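Local coordinates for ThiJ/pfpI family protein (Bacillus anthracis, PDB 3EFE) that is of unknown function but belongs to the DJ-1/PfpI family, whose members include chaperones and proteases, at residues 6-12 / 41-47; 67-72 / 93-97; 74-80 / 104-110. All coordinates share one frame; numbering follows the deposited sequence.

Contact 1 (6-12 / 41-47)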
ATOM      1  N   LYS D   6      19.077  -7.942 -10.057  1.00 51.21           N
ATOM      2  CA  LYS D   6      19.388  -9.050  -9.148  1.00 50.80           C
ATOM      3  C   LYS D   6      18.961  -8.769  -7.708  1.00 49.72           C
ATOM      4  O   LYS D   6      18.544  -9.693  -7.013  1.00 49.97           O
ATOM      5  CB  LYS D   6      20.874  -9.437  -9.240  1.00 50.80           C
ATOM      6  CG  LYS D   6      21.190 -10.153 -10.557  1.00 53.39           C
ATOM      7  CD  LYS D   6      22.566 -10.871 -10.601  1.00 54.37           C
ATOM      8  CE  LYS D   6      22.528 -12.131 -11.487  1.00 56.22           C
ATOM      9  NZ  LYS D   6      22.412 -13.409 -10.638  1.00 59.31           N
ATOM     10  N   LYS D   7      19.021  -7.519  -7.250  1.00 48.05           N
ATOM     11  CA  LYS D   7      18.500  -7.184  -5.904  1.00 47.11           C
ATOM     12  C   LYS D   7      17.527  -6.016  -5.951  1.00 44.56           C
ATOM     13  O   LYS D   7      17.547  -5.252  -6.878  1.00 44.55           O
ATOM     14  CB  LYS D   7      19.649  -6.921  -4.942  1.00 48.07           C
ATOM     15  CG  LYS D   7      20.736  -7.987  -5.129  1.00 48.87           C
ATOM     16  CD  LYS D   7      21.576  -8.198  -3.906  1.00 50.41           C
ATOM     17  CE  LYS D   7      22.488  -9.408  -4.107  1.00 53.33           C
ATOM     18  NZ  LYS D   7      23.442  -9.221  -5.285  1.00 57.52           N
ATOM     19  N   ALA D   8      16.621  -5.966  -4.991  1.00 42.06           N
ATOM     20  CA  ALA D   8      15.677  -4.895  -4.835  1.00 40.65           C
ATOM     21  C   ALA D   8      15.780  -4.456  -3.402  1.00 38.08           C
ATOM     22  O   ALA D   8      15.711  -5.243  -2.515  1.00 35.89           O
ATOM     23  CB  ALA D   8      14.264  -5.314  -5.184  1.00 39.83           C
ATOM     24  N   PHE D   9      16.042  -3.173  -3.230  1.00 37.71           N
ATOM     25  CA  PHE D   9      16.131  -2.531  -1.905  1.00 37.61           C
ATOM     26  C   PHE D   9      14.982  -1.593  -1.677  1.00 36.78           C
ATOM     27  O   PHE D   9      14.624  -0.844  -2.567  1.00 35.40           O
ATOM     28  CB  PHE D   9      17.438  -1.759  -1.787  1.00 37.37           C
ATOM     29  CG  PHE D   9      18.647  -2.652  -1.845  1.00 36.45           C
ATOM     30  CD1 PHE D   9      18.962  -3.475  -0.770  1.00 35.07           C
ATOM     31  CD2 PHE D   9      19.436  -2.677  -2.952  1.00 40.34           C
ATOM     32  CE1 PHE D   9      20.043  -4.271  -0.782  1.00 36.61           C
ATOM     33  CE2 PHE D   9      20.570  -3.533  -3.003  1.00 39.50           C
ATOM     34  CZ  PHE D   9      20.846  -4.332  -1.878  1.00 38.69           C
ATOM     35  N   LEU D  10      14.377  -1.648  -0.488  1.00 37.38           N
ATOM     36  CA  LEU D  10      13.461  -0.597  -0.097  1.00 37.22           C
ATOM     37  C   LEU D  10      14.066   0.127   1.077  1.00 38.40           C
ATOM     38  O   LEU D  10      14.228  -0.416   2.179  1.00 40.22           O
ATOM     39  CB  LEU D  10      12.104  -1.200   0.268  1.00 36.55           C
ATOM     40  CG  LEU D  10      11.045  -0.240   0.819  1.00 36.71           C
ATOM     41  CD1 LEU D  10      10.470   0.672  -0.306  1.00 34.38           C
ATOM     42  CD2 LEU D  10       9.999  -0.986   1.670  1.00 34.00           C
ATOM     43  N   TYR D  11      14.342   1.392   0.894  1.00 41.24           N
ATOM     44  CA  TYR D  11      14.720   2.251   2.041  1.00 40.24           C
ATOM     45  C   TYR D  11      13.568   2.456   3.012  1.00 39.39           C
ATOM     46  O   TYR D  11      12.493   2.984   2.637  1.00 39.59           O
ATOM     47  CB  TYR D  11      15.305   3.558   1.510  1.00 43.20           C
ATOM     48  CG  TYR D  11      15.839   4.490   2.572  1.00 44.85           C
ATOM     49  CD1 TYR D  11      16.898   4.114   3.408  1.00 47.81           C
ATOM     50  CD2 TYR D  11      15.303   5.764   2.717  1.00 46.47           C
ATOM     51  CE1 TYR D  11      17.381   5.006   4.384  1.00 47.80           C
ATOM     52  CE2 TYR D  11      15.788   6.642   3.639  1.00 47.15           C
ATOM     53  CZ  TYR D  11      16.816   6.256   4.493  1.00 47.75           C
ATOM     54  OH  TYR D  11      17.251   7.169   5.448  1.00 50.36           O
ATOM     55  N   VAL D  12      13.797   2.029   4.253  1.00 38.42           N
ATOM     56  CA  VAL D  12      12.799   2.107   5.350  1.00 38.13           C
ATOM     57  C   VAL D  12      13.205   3.141   6.419  1.00 38.10           C
ATOM     58  O   VAL D  12      14.352   3.172   6.859  1.00 37.79           O
ATOM     59  CB  VAL D  12      12.439   0.635   5.969  1.00 37.66           C
ATOM     60  CG1 VAL D  12      11.872  -0.254   4.855  1.00 33.34           C
ATOM     61  CG2 VAL D  12      13.598  -0.008   6.634  1.00 32.71           C
ATOM     62  N   LEU D  41      11.855 -11.235  -7.163  1.00 36.43           N
ATOM     63  CA  LEU D  41      12.920 -10.293  -6.853  1.00 36.29           C
ATOM     64  C   LEU D  41      12.772  -9.955  -5.404  1.00 37.14           C
ATOM     65  O   LEU D  41      11.929  -9.133  -5.061  1.00 38.53           O
ATOM     66  CB  LEU D  41      12.761  -9.042  -7.666  1.00 36.13           C
ATOM     67  CG  LEU D  41      13.925  -8.075  -7.602  1.00 36.18           C
ATOM     68  CD1 LEU D  41      15.266  -8.772  -7.767  1.00 33.65           C
ATOM     69  CD2 LEU D  41      13.719  -7.009  -8.681  1.00 36.01           C
ATOM     70  N   LYS D  42      13.536 -10.629  -4.541  1.00 37.77           N
ATOM     71  CA  LYS D  42      13.461 -10.433  -3.075  1.00 37.95           C
ATOM     72  C   LYS D  42      13.772  -8.986  -2.713  1.00 37.21           C
ATOM     73  O   LYS D  42      14.737  -8.427  -3.221  1.00 38.06           O
ATOM     74  CB  LYS D  42      14.401 -11.401  -2.335  1.00 39.35           C
ATOM     75  CG  LYS D  42      13.953 -12.877  -2.402  1.00 43.20           C
ATOM     76  CD  LYS D  42      12.678 -13.131  -1.492  1.00 48.30           C
ATOM     77  CE  LYS D  42      11.392 -13.517  -2.311  1.00 48.25           C
ATOM     78  NZ  LYS D  42      10.263 -14.108  -1.470  1.00 46.16           N
ATOM     79  N   VAL D  43      12.863  -8.371  -1.951  1.00 36.30           N
ATOM     80  CA  VAL D  43      12.967  -7.003  -1.469  1.00 34.73           C
ATOM     81  C   VAL D  43      13.686  -7.064  -0.109  1.00 34.54           C
ATOM     82  O   VAL D  43      13.224  -7.708   0.845  1.00 33.64           O
ATOM     83  CB  VAL D  43      11.582  -6.309  -1.406  1.00 33.98           C
ATOM     84  CG1 VAL D  43      11.662  -4.834  -0.712  1.00 29.96           C
ATOM     85  CG2 VAL D  43      10.959  -6.254  -2.816  1.00 30.67           C
ATOM     86  N   ILE D  44      14.875  -6.459  -0.072  1.00 35.55           N
ATOM     87  CA  ILE D  44      15.645  -6.235   1.181  1.00 36.53           C
ATOM     88  C   ILE D  44      15.388  -4.845   1.748  1.00 36.23           C
ATOM     89  O   ILE D  44      15.666  -3.812   1.106  1.00 38.01           O
ATOM     90  CB  ILE D  44      17.174  -6.422   0.979  1.00 36.56           C
ATOM     91  CG1 ILE D  44      17.455  -7.746   0.251  1.00 37.26           C
ATOM     92  CG2 ILE D  44      17.907  -6.407   2.372  1.00 35.54           C
ATOM     93  CD1 ILE D  44      18.648  -7.686  -0.720  1.00 37.17           C
ATOM     94  N   THR D  45      14.844  -4.774   2.940  1.00 37.19           N
ATOM     95  CA  THR D  45      14.622  -3.460   3.538  1.00 38.48           C
ATOM     96  C   THR D  45      15.970  -2.890   4.077  1.00 39.45           C
ATOM     97  O   THR D  45      16.713  -3.601   4.744  1.00 38.62           O
ATOM     98  CB  THR D  45      13.478  -3.440   4.605  1.00 38.03           C
ATOM     99  OG1 THR D  45      13.811  -4.241   5.707  1.00 38.56           O
ATOM    100  CG2 THR D  45      12.166  -3.923   4.029  1.00 38.13           C
ATOM    101  N   VAL D  46      16.295  -1.636   3.721  1.00 39.92           N
ATOM    102  CA  VAL D  46      17.518  -0.994   4.226  1.00 40.92           C
ATOM    103  C   VAL D  46      17.222   0.288   5.001  1.00 41.05           C
ATOM    104  O   VAL D  46      16.504   1.123   4.557  1.00 40.73           O
ATOM    105  CB  VAL D  46      18.640  -0.773   3.181  1.00 41.02           C
ATOM    106  CG1 VAL D  46      18.194  -0.847   1.738  1.00 41.44           C
ATOM    107  CG2 VAL D  46      19.334   0.535   3.466  1.00 42.03           C
ATOM    108  N   GLY D  47      17.729   0.368   6.223  1.00 42.70           N
ATOM    109  CA  GLY D  47      17.466   1.462   7.140  1.00 43.50           C
ATOM    110  C   GLY D  47      18.677   2.333   7.137  1.00 44.21           C
ATOM    111  O   GLY D  47      19.747   1.903   6.621  1.00 44.60           O
TER
HETATM  112  O   HOH W   1      17.064  -9.140  -3.643  1.00 41.91           O

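Contact 2 (67-72 / 93-97)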
ATOM      1  N   LEU D  67      22.297   0.968   6.067  1.00 48.83           N
ATOM      2  CA  LEU D  67      22.859   1.513   4.829  1.00 49.83           C
ATOM      3  C   LEU D  67      24.298   1.058   4.605  1.00 50.87           C
ATOM      4  O   LEU D  67      24.666   0.721   3.495  1.00 52.12           O
ATOM      5  CB  LEU D  67      22.776   3.035   4.825  1.00 49.62           C
ATOM      6  CG  LEU D  67      23.252   3.754   3.551  1.00 49.21           C
ATOM      7  CD1 LEU D  67      22.654   3.142   2.271  1.00 45.36           C
ATOM      8  CD2 LEU D  67      22.962   5.290   3.658  1.00 46.75           C
ATOM      9  N   ASP D  68      25.117   1.040   5.652  1.00 52.54           N
ATOM     10  CA  ASP D  68      26.505   0.536   5.569  1.00 53.58           C
ATOM     11  C   ASP D  68      26.650  -0.826   4.917  1.00 53.83           C
ATOM     12  O   ASP D  68      27.447  -0.993   4.012  1.00 54.39           O
ATOM     13  CB  ASP D  68      27.085   0.370   6.956  1.00 54.71           C
ATOM     14  CG  ASP D  68      27.764   1.599   7.452  1.00 60.56           C
ATOM     15  OD1 ASP D  68      27.993   2.525   6.612  1.00 64.92           O
ATOM     16  OD2 ASP D  68      28.066   1.621   8.691  1.00 66.07           O
ATOM     17  N   GLU D  69      25.882  -1.787   5.423  1.00 54.33           N
ATOM     18  CA  GLU D  69      25.839  -3.175   4.940  1.00 54.46           C
ATOM     19  C   GLU D  69      25.376  -3.346   3.487  1.00 53.75           C
ATOM     20  O   GLU D  69      25.388  -4.425   2.992  1.00 53.50           O
ATOM     21  CB  GLU D  69      24.910  -3.978   5.861  1.00 54.76           C
ATOM     22  CG  GLU D  69      25.514  -4.351   7.231  1.00 56.94           C
ATOM     23  CD  GLU D  69      24.470  -4.468   8.382  1.00 57.98           C
ATOM     24  OE1 GLU D  69      23.259  -4.322   8.141  1.00 60.31           O
ATOM     25  OE2 GLU D  69      24.866  -4.709   9.552  1.00 62.38           O
ATOM     26  N   CYS D  70      25.002  -2.271   2.797  1.00 53.50           N
ATOM     27  CA  CYS D  70      24.314  -2.365   1.514  1.00 52.85           C
ATOM     28  C   CYS D  70      25.214  -1.948   0.401  1.00 52.11           C
ATOM     29  O   CYS D  70      25.883  -0.940   0.523  1.00 52.11           O
ATOM     30  CB  CYS D  70      23.095  -1.415   1.535  1.00 52.95           C
ATOM     31  SG  CYS D  70      22.359  -1.077  -0.096  1.00 52.04           S
ATOM     32  N   THR D  71      25.186  -2.687  -0.701  1.00 51.86           N
ATOM     33  CA  THR D  71      25.952  -2.365  -1.911  1.00 52.39           C
ATOM     34  C   THR D  71      24.976  -2.158  -3.053  1.00 51.86           C
ATOM     35  O   THR D  71      24.109  -2.995  -3.279  1.00 51.13           O
ATOM     36  CB  THR D  71      26.929  -3.524  -2.304  1.00 52.80           C
ATOM     37  OG1 THR D  71      27.713  -3.866  -1.159  1.00 55.71           O
ATOM     38  CG2 THR D  71      27.885  -3.135  -3.483  1.00 52.04           C
ATOM     39  N   LEU D  72      25.108  -1.025  -3.748  1.00 51.84           N
ATOM     40  CA  LEU D  72      24.244  -0.708  -4.878  1.00 51.76           C
ATOM     41  C   LEU D  72      25.077  -0.902  -6.123  1.00 51.76           C
ATOM     42  O   LEU D  72      26.192  -0.429  -6.205  1.00 51.63           O
ATOM     43  CB  LEU D  72      23.673   0.734  -4.779  1.00 51.27           C
ATOM     44  CG  LEU D  72      22.382   1.065  -3.981  1.00 50.35           C
ATOM     45  CD1 LEU D  72      21.473  -0.175  -3.622  1.00 45.18           C
ATOM     46  CD2 LEU D  72      22.690   1.903  -2.736  1.00 45.49           C
ATOM     47  N   PRO D  93      23.296  10.587   4.387  1.00 46.55           N
ATOM     48  CA  PRO D  93      24.165   9.543   3.871  1.00 47.01           C
ATOM     49  C   PRO D  93      23.567   8.743   2.673  1.00 46.47           C
ATOM     50  O   PRO D  93      24.246   8.603   1.659  1.00 46.21           O
ATOM     51  CB  PRO D  93      24.419   8.670   5.102  1.00 46.55           C
ATOM     52  CG  PRO D  93      24.043   9.485   6.241  1.00 46.51           C
ATOM     53  CD  PRO D  93      22.954  10.359   5.793  1.00 46.43           C
ATOM     54  N   ILE D  94      22.312   8.284   2.749  1.00 46.21           N
ATOM     55  CA  ILE D  94      21.728   7.602   1.586  1.00 46.67           C
ATOM     56  C   ILE D  94      21.635   8.516   0.389  1.00 47.24           C
ATOM     57  O   ILE D  94      21.808   8.088  -0.743  1.00 48.72           O
ATOM     58  CB  ILE D  94      20.347   6.871   1.828  1.00 46.10           C
ATOM     59  CG1 ILE D  94      20.220   5.705   0.803  1.00 44.72           C
ATOM     60  CG2 ILE D  94      19.155   7.861   1.866  1.00 44.43           C
ATOM     61  CD1 ILE D  94      18.995   4.915   0.797  1.00 45.32           C
ATOM     62  N   LEU D  95      21.426   9.790   0.628  1.00 49.02           N
ATOM     63  CA  LEU D  95      21.201  10.728  -0.460  1.00 49.20           C
ATOM     64  C   LEU D  95      22.527  10.961  -1.186  1.00 50.75           C
ATOM     65  O   LEU D  95      22.537  11.241  -2.399  1.00 51.43           O
ATOM     66  CB  LEU D  95      20.567  11.985   0.116  1.00 50.09           C
ATOM     67  CG  LEU D  95      19.220  12.600  -0.330  1.00 48.67           C
ATOM     68  CD1 LEU D  95      18.232  11.729  -1.041  1.00 45.94           C
ATOM     69  CD2 LEU D  95      18.592  13.279   0.872  1.00 46.55           C
ATOM     70  N   GLU D  96      23.653  10.749  -0.489  1.00 51.91           N
ATOM     71  CA  GLU D  96      24.976  10.900  -1.108  1.00 52.86           C
ATOM     72  C   GLU D  96      25.259   9.706  -1.971  1.00 52.91           C
ATOM     73  O   GLU D  96      25.654   9.855  -3.144  1.00 53.27           O
ATOM     74  CB  GLU D  96      26.055  11.165  -0.055  1.00 53.24           C
ATOM     75  CG  GLU D  96      25.808  12.601   0.613  1.00 56.61           C
ATOM     76  CD  GLU D  96      26.782  13.029   1.780  1.00 57.95           C
ATOM     77  OE1 GLU D  96      27.594  12.177   2.291  1.00 66.36           O
ATOM     78  OE2 GLU D  96      26.677  14.211   2.224  1.00 62.18           O
ATOM     79  N   ARG D  97      24.963   8.538  -1.398  1.00 52.88           N
ATOM     80  CA  ARG D  97      25.123   7.209  -2.007  1.00 52.40           C
ATOM     81  C   ARG D  97      24.283   7.052  -3.216  1.00 52.08           C
ATOM     82  O   ARG D  97      24.603   6.256  -4.037  1.00 52.72           O
ATOM     83  CB  ARG D  97      24.659   6.109  -1.043  1.00 51.96           C
ATOM     84  CG  ARG D  97      25.360   6.026   0.317  1.00 50.49           C
ATOM     85  CD  ARG D  97      26.587   5.121   0.345  1.00 49.33           C
ATOM     86  NE  ARG D  97      26.420   3.950  -0.509  1.00 50.59           N
ATOM     87  CZ  ARG D  97      26.080   2.711  -0.130  1.00 47.31           C
ATOM     88  NH1 ARG D  97      25.912   2.360   1.136  1.00 45.89           N
ATOM     89  NH2 ARG D  97      25.950   1.795  -1.072  1.00 48.99           N
TER

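Contact 3 (74-80 / 104-110)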
ATOM      1  N   SER D  74      25.132  -1.999 -10.644  1.00 52.22           N
ATOM      2  CA  SER D  74      24.489  -1.640 -11.883  1.00 51.08           C
ATOM      3  C   SER D  74      23.294  -2.540 -11.891  1.00 50.26           C
ATOM      4  O   SER D  74      23.373  -3.706 -11.491  1.00 50.86           O
ATOM      5  CB  SER D  74      25.389  -1.887 -13.112  1.00 51.45           C
ATOM      6  OG  SER D  74      24.980  -1.099 -14.267  1.00 52.33           O
ATOM      7  N   LYS D  75      22.172  -1.984 -12.301  1.00 49.32           N
ATOM      8  CA  LYS D  75      20.901  -2.707 -12.385  1.00 48.24           C
ATOM      9  C   LYS D  75      20.256  -3.258 -11.076  1.00 47.51           C
ATOM     10  O   LYS D  75      19.220  -3.944 -11.183  1.00 47.63           O
ATOM     11  CB  LYS D  75      20.995  -3.821 -13.383  1.00 48.74           C
ATOM     12  CG  LYS D  75      21.714  -3.504 -14.678  1.00 51.22           C
ATOM     13  CD  LYS D  75      21.392  -2.155 -15.340  1.00 53.37           C
ATOM     14  CE  LYS D  75      22.264  -1.950 -16.659  1.00 54.30           C
ATOM     15  NZ  LYS D  75      23.764  -2.316 -16.534  1.00 54.33           N
ATOM     16  N   ASP D  76      20.800  -2.958  -9.873  1.00 44.99           N
ATOM     17  CA  ASP D  76      20.060  -3.243  -8.628  1.00 43.13           C
ATOM     18  C   ASP D  76      18.848  -2.330  -8.685  1.00 41.52           C
ATOM     19  O   ASP D  76      18.785  -1.443  -9.521  1.00 42.00           O
ATOM     20  CB  ASP D  76      20.910  -3.005  -7.356  1.00 43.33           C
ATOM     21  CG  ASP D  76      21.881  -4.217  -7.013  1.00 44.08           C
ATOM     22  OD1 ASP D  76      21.624  -5.313  -7.571  1.00 46.72           O
ATOM     23  OD2 ASP D  76      22.846  -4.085  -6.181  1.00 40.60           O
ATOM     24  N   LEU D  77      17.870  -2.570  -7.838  1.00 40.15           N
ATOM     25  CA  LEU D  77      16.713  -1.650  -7.686  1.00 39.15           C
ATOM     26  C   LEU D  77      16.721  -1.056  -6.295  1.00 37.42           C
ATOM     27  O   LEU D  77      16.783  -1.804  -5.296  1.00 37.15           O
ATOM     28  CB  LEU D  77      15.331  -2.326  -7.990  1.00 39.14           C
ATOM     29  CG  LEU D  77      14.011  -1.503  -7.681  1.00 39.09           C
ATOM     30  CD1 LEU D  77      13.735  -0.312  -8.673  1.00 32.67           C
ATOM     31  CD2 LEU D  77      12.787  -2.496  -7.615  1.00 36.95           C
ATOM     32  N   LEU D  78      16.645   0.277  -6.244  1.00 36.37           N
ATOM     33  CA  LEU D  78      16.449   1.023  -4.971  1.00 35.77           C
ATOM     34  C   LEU D  78      15.159   1.836  -4.964  1.00 35.20           C
ATOM     35  O   LEU D  78      15.043   2.777  -5.698  1.00 34.07           O
ATOM     36  CB  LEU D  78      17.603   1.976  -4.697  1.00 35.21           C
ATOM     37  CG  LEU D  78      17.568   2.788  -3.390  1.00 34.72           C
ATOM     38  CD1 LEU D  78      17.576   1.930  -2.127  1.00 26.75           C
ATOM     39  CD2 LEU D  78      18.727   3.827  -3.398  1.00 34.51           C
ATOM     40  N   ILE D  79      14.190   1.412  -4.123  1.00 35.34           N
ATOM     41  CA  ILE D  79      12.910   2.112  -3.905  1.00 35.12           C
ATOM     42  C   ILE D  79      13.004   3.204  -2.762  1.00 34.94           C
ATOM     43  O   ILE D  79      13.352   2.923  -1.579  1.00 33.33           O
ATOM     44  CB  ILE D  79      11.730   1.120  -3.586  1.00 34.23           C
ATOM     45  CG1 ILE D  79      11.647   0.051  -4.655  1.00 35.74           C
ATOM     46  CG2 ILE D  79      10.362   1.868  -3.434  1.00 32.64           C
ATOM     47  CD1 ILE D  79      11.015  -1.295  -4.206  1.00 32.62           C
ATOM     48  N   LEU D  80      12.670   4.436  -3.125  1.00 35.09           N
ATOM     49  CA  LEU D  80      12.552   5.486  -2.115  1.00 35.87           C
ATOM     50  C   LEU D  80      11.106   5.971  -1.992  1.00 35.85           C
ATOM     51  O   LEU D  80      10.612   6.699  -2.837  1.00 34.25           O
ATOM     52  CB  LEU D  80      13.490   6.638  -2.391  1.00 35.94           C
ATOM     53  CG  LEU D  80      14.854   6.253  -2.979  1.00 39.32           C
ATOM     54  CD1 LEU D  80      15.407   7.520  -3.684  1.00 38.12           C
ATOM     55  CD2 LEU D  80      15.765   5.625  -1.912  1.00 38.25           C
ATOM     56  N   ILE D 104      26.876   4.100 -11.354  1.00 50.51           N
ATOM     57  CA  ILE D 104      27.082   2.700 -11.708  1.00 48.84           C
ATOM     58  C   ILE D 104      25.902   2.071 -12.448  1.00 48.27           C
ATOM     59  O   ILE D 104      26.030   1.016 -13.088  1.00 48.87           O
ATOM     60  CB  ILE D 104      27.499   1.791 -10.496  1.00 49.82           C
ATOM     61  CG1 ILE D 104      28.184   0.488 -11.055  1.00 49.09           C
ATOM     62  CG2 ILE D 104      26.286   1.511  -9.463  1.00 45.84           C
ATOM     63  CD1 ILE D 104      29.268  -0.128 -10.167  1.00 49.77           C
ATOM     64  N   GLY D 105      24.740   2.692 -12.369  1.00 47.18           N
ATOM     65  CA  GLY D 105      23.564   2.287 -13.172  1.00 45.94           C
ATOM     66  C   GLY D 105      22.489   1.577 -12.370  1.00 44.20           C
ATOM     67  O   GLY D 105      21.657   0.875 -12.917  1.00 41.39           O
ATOM     68  N   THR D 106      22.471   1.799 -11.060  1.00 44.32           N
ATOM     69  CA  THR D 106      21.405   1.203 -10.263  1.00 43.61           C
ATOM     70  C   THR D 106      20.105   1.956 -10.557  1.00 43.00           C
ATOM     71  O   THR D 106      20.126   3.184 -10.681  1.00 43.19           O
ATOM     72  CB  THR D 106      21.729   1.145  -8.782  1.00 43.03           C
ATOM     73  OG1 THR D 106      20.905   2.031  -8.105  1.00 45.47           O
ATOM     74  CG2 THR D 106      23.135   1.458  -8.484  1.00 41.37           C
ATOM     75  N   ILE D 107      19.010   1.213 -10.807  1.00 42.54           N
ATOM     76  CA  ILE D 107      17.677   1.801 -11.075  1.00 41.70           C
ATOM     77  C   ILE D 107      17.199   2.405  -9.738  1.00 40.52           C
ATOM     78  O   ILE D 107      17.113   1.699  -8.734  1.00 38.99           O
ATOM     79  CB  ILE D 107      16.631   0.746 -11.535  1.00 41.72           C
ATOM     80  CG1 ILE D 107      17.173  -0.139 -12.675  1.00 44.78           C
ATOM     81  CG2 ILE D 107      15.241   1.376 -11.852  1.00 40.21           C
ATOM     82  CD1 ILE D 107      17.690   0.576 -13.852  1.00 47.14           C
ATOM     83  N   VAL D 108      16.966   3.713  -9.711  1.00 39.74           N
ATOM     84  CA  VAL D 108      16.403   4.343  -8.505  1.00 39.52           C
ATOM     85  C   VAL D 108      14.990   4.837  -8.768  1.00 38.76           C
ATOM     86  O   VAL D 108      14.713   5.488  -9.763  1.00 39.66           O
ATOM     87  CB  VAL D 108      17.357   5.385  -7.736  1.00 39.56           C
ATOM     88  CG1 VAL D 108      18.662   5.561  -8.430  1.00 40.04           C
ATOM     89  CG2 VAL D 108      16.609   6.683  -7.338  1.00 38.03           C
ATOM     90  N   ALA D 109      14.094   4.427  -7.883  1.00 37.78           N
ATOM     91  CA  ALA D 109      12.660   4.665  -8.006  1.00 37.35           C
ATOM     92  C   ALA D 109      12.281   5.472  -6.772  1.00 36.78           C
ATOM     93  O   ALA D 109      12.373   4.909  -5.659  1.00 35.82           O
ATOM     94  CB  ALA D 109      11.902   3.334  -8.023  1.00 35.82           C
ATOM     95  N   ALA D 110      11.917   6.764  -6.983  1.00 35.86           N
ATOM     96  CA  ALA D 110      11.563   7.764  -5.931  1.00 34.75           C
ATOM     97  C   ALA D 110      10.128   8.197  -6.084  1.00 33.51           C
ATOM     98  O   ALA D 110       9.684   8.506  -7.162  1.00 33.69           O
ATOM     99  CB  ALA D 110      12.429   9.009  -6.042  1.00 34.92           C
TER

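Contact 1 (6-12 / 41-47)
Val46 O takes one N-H and one CA-H from segment 6-12, and a ring carbon of Tyr11 lies close by. Val12 N donates to Val46 O at 2.9 Å and nearly straight, 168° at the hydrogen. Tyr11 CA adds a CA-H...O contact to the same oxygen at 3.3 Å, and Tyr11 CD1 closes to 3.2 Å from it. With CG anti to the backbone N (chi1 -175°), the Tyr11 ring meets this carbonyl through one ortho carbon and passes on toward Gly47. The remaining backbone bonds, Ile44 N to Ala8 O, Leu10 N to Ile44 O and Val46 N to Leu10 O, keep the strands in parallel register while they turn by 33° against each other.

On the face bearing Phe9, Tyr11, Ile44 and Val46, one side of the phenylalanine ring does most of the touching. Its CE1 reaches Ile44 CD1 at 3.7 Å, the two side chains running alongside in the same direction, and Phe9 CD1 meets Val46 CG1, also at 3.7 Å. Ile65 of strand 65-66 packs on the same three side chains. The face bearing Ala8, Leu10, Val43 and Thr45 is packed by aliphatic carbons: Leu10 CB sits 3.8 Å from Val43 CG1, and Leu41 CG lies 3.7 Å from Ala8 CB. At the far end the Val12 and Thr45 side chains cross, Val12 CG1 3.6 Å from Thr45 CB. Ile25 of helix 18-30 covers Val43, and Leu59 of the second subunit rests on Leu10 and Thr45.

Two parallel strands joined through helix 18-30, which packs on this second face, form a beta-alpha-beta unit of the alpha/beta fold of the DJ-1/PfpI family.

Contact 2 (67-72 / 93-97)
The guanidinium of Arg97 meets the 67-72 loop edge-on, with Leu67 O and Cys70 O both near its plane. Its sound bond runs from NH2 to Cys70 O, 3.2 Å with 151° at the hydrogen; the nitrogen stands above the carbonyl plane of Cys70, 41° out of it. This bond does most to fix the position and tilt of the guanidinium plane against the turn, and NH1 adds two weak ones, to Leu67 O at 3.1 Å and to Cys70 O at 3.4 Å. Leu72 CD2 approaches NH2 obliquely at 3.7 Å. Bends at chi2 (-90°) and chi3 steer the arginine chain alongside Leu67, so that its end arrives at the turn.

Beside this polar grip the Leu67 side chain slides past the arginine in the opposite direction, its CD1 lying 3.5 Å from Arg97 NH1. The other branch presses into the helix: Leu67 CD2 meets Ile94 CB at 3.6 Å and lies against the Ile94 backbone N and CA, tighter than usual contact and so doubtful in detail. It touches Pro93 CB more loosely.

In the second shell, Cys70 N donates to Leu67 O, closing a type I beta turn. Leu67 O is thus shared between Cys70 N and Arg97, and Cys70 O, from the last residue of the turn, lies beside it at the guanidinium edge. Asp68, in the same turn, carries an opposite charge that stays clear of direct contact and may still favour the arginine electrostatically. Phe9 of strand 8-11 backs Cys70 and Leu72, while Tyr11 backs Ile94.

An arginine of helix 92-104 thus clasps a beta turn, fastening helix to loop over the Phe9 and Tyr11 face of the family's alpha/beta sheet.

Contact 3 (74-80 / 104-110)
Two consecutive carbonyls, those of Ile104 and Gly105, are met in different ways by the chain leading into strand 77-80. Ser74 OG lies in the carbonyl plane of Ile104 and donates to Ile104 O at a short 2.6 Å. Lys75 N instead stands over a face of the next carbonyl, 63° out of its plane, and binds Gly105 O at 3.0 Å. The serine hydroxyl also accepts: Lys75 NZ, at the end of a chain bent at chi2 and chi4, donates to Ser74 OG at 2.8 Å.

Gly105 has no side chain, which lets Ser74 OG come close to the Ile104-Gly105 peptide. Its positive phi (106°) marks it separately as the C-prime residue of a Schellman motif, in which Thr106 N returns to Ala101 O and Gly105 N to Leu102 O as helix 92-104 ends. Next to it, Thr106 OG1 is buried with no polar partner in the model.

Beyond the turn the strands pair in parallel: Ile107 N binds Asp76 O, Leu78 N binds Ile107 O, Ala109 N binds Leu78 O at 2.9 Å, and Leu80 N binds Ala109 O. On one face Leu77, its CG anti to the backbone N (chi1 172°), sets CD1 beside both Ile107 CG2 at 3.9 Å and Ala109 CB at 4.1 Å, against Val176 of helix 169-179. On the other, Leu80 CD1 reaches Val108 CG2 at 3.9 Å and Ala110 CB at 4.1 Å, with Ile98 of helix 92-104 against Leu80.

This is a beta-alpha-beta unit at the sheet centre, its helix stopped by a Schellman turn; in DJ-1/PfpI proteins the strand equivalent to 107-111 leads into the nucleophile elbow, probably so here.

Contacts 1 and 3 lie about 10 Å apart, centre to centre, in one mixed sheet: strands 8-11 and 77-80 are neighbours, so the two parallel pairs make four adjacent strands, 43-47, 8-11, 77-80 and 107-111. Contact 2, its centre about 12 Å from each of theirs, packs on the face bearing Phe9 and Tyr11. Along the chain contact 1 closes before either of the others opens, whereas contacts 2 and 3 interleave, helix 92-104 belonging to both. Leu67 touches Gly47 at the end of strand 43-47, and Leu72 touches Thr106, which leads into strand 107-111. The two beta-alpha-beta units and the helix-loop contact thus pack together on one central sheet.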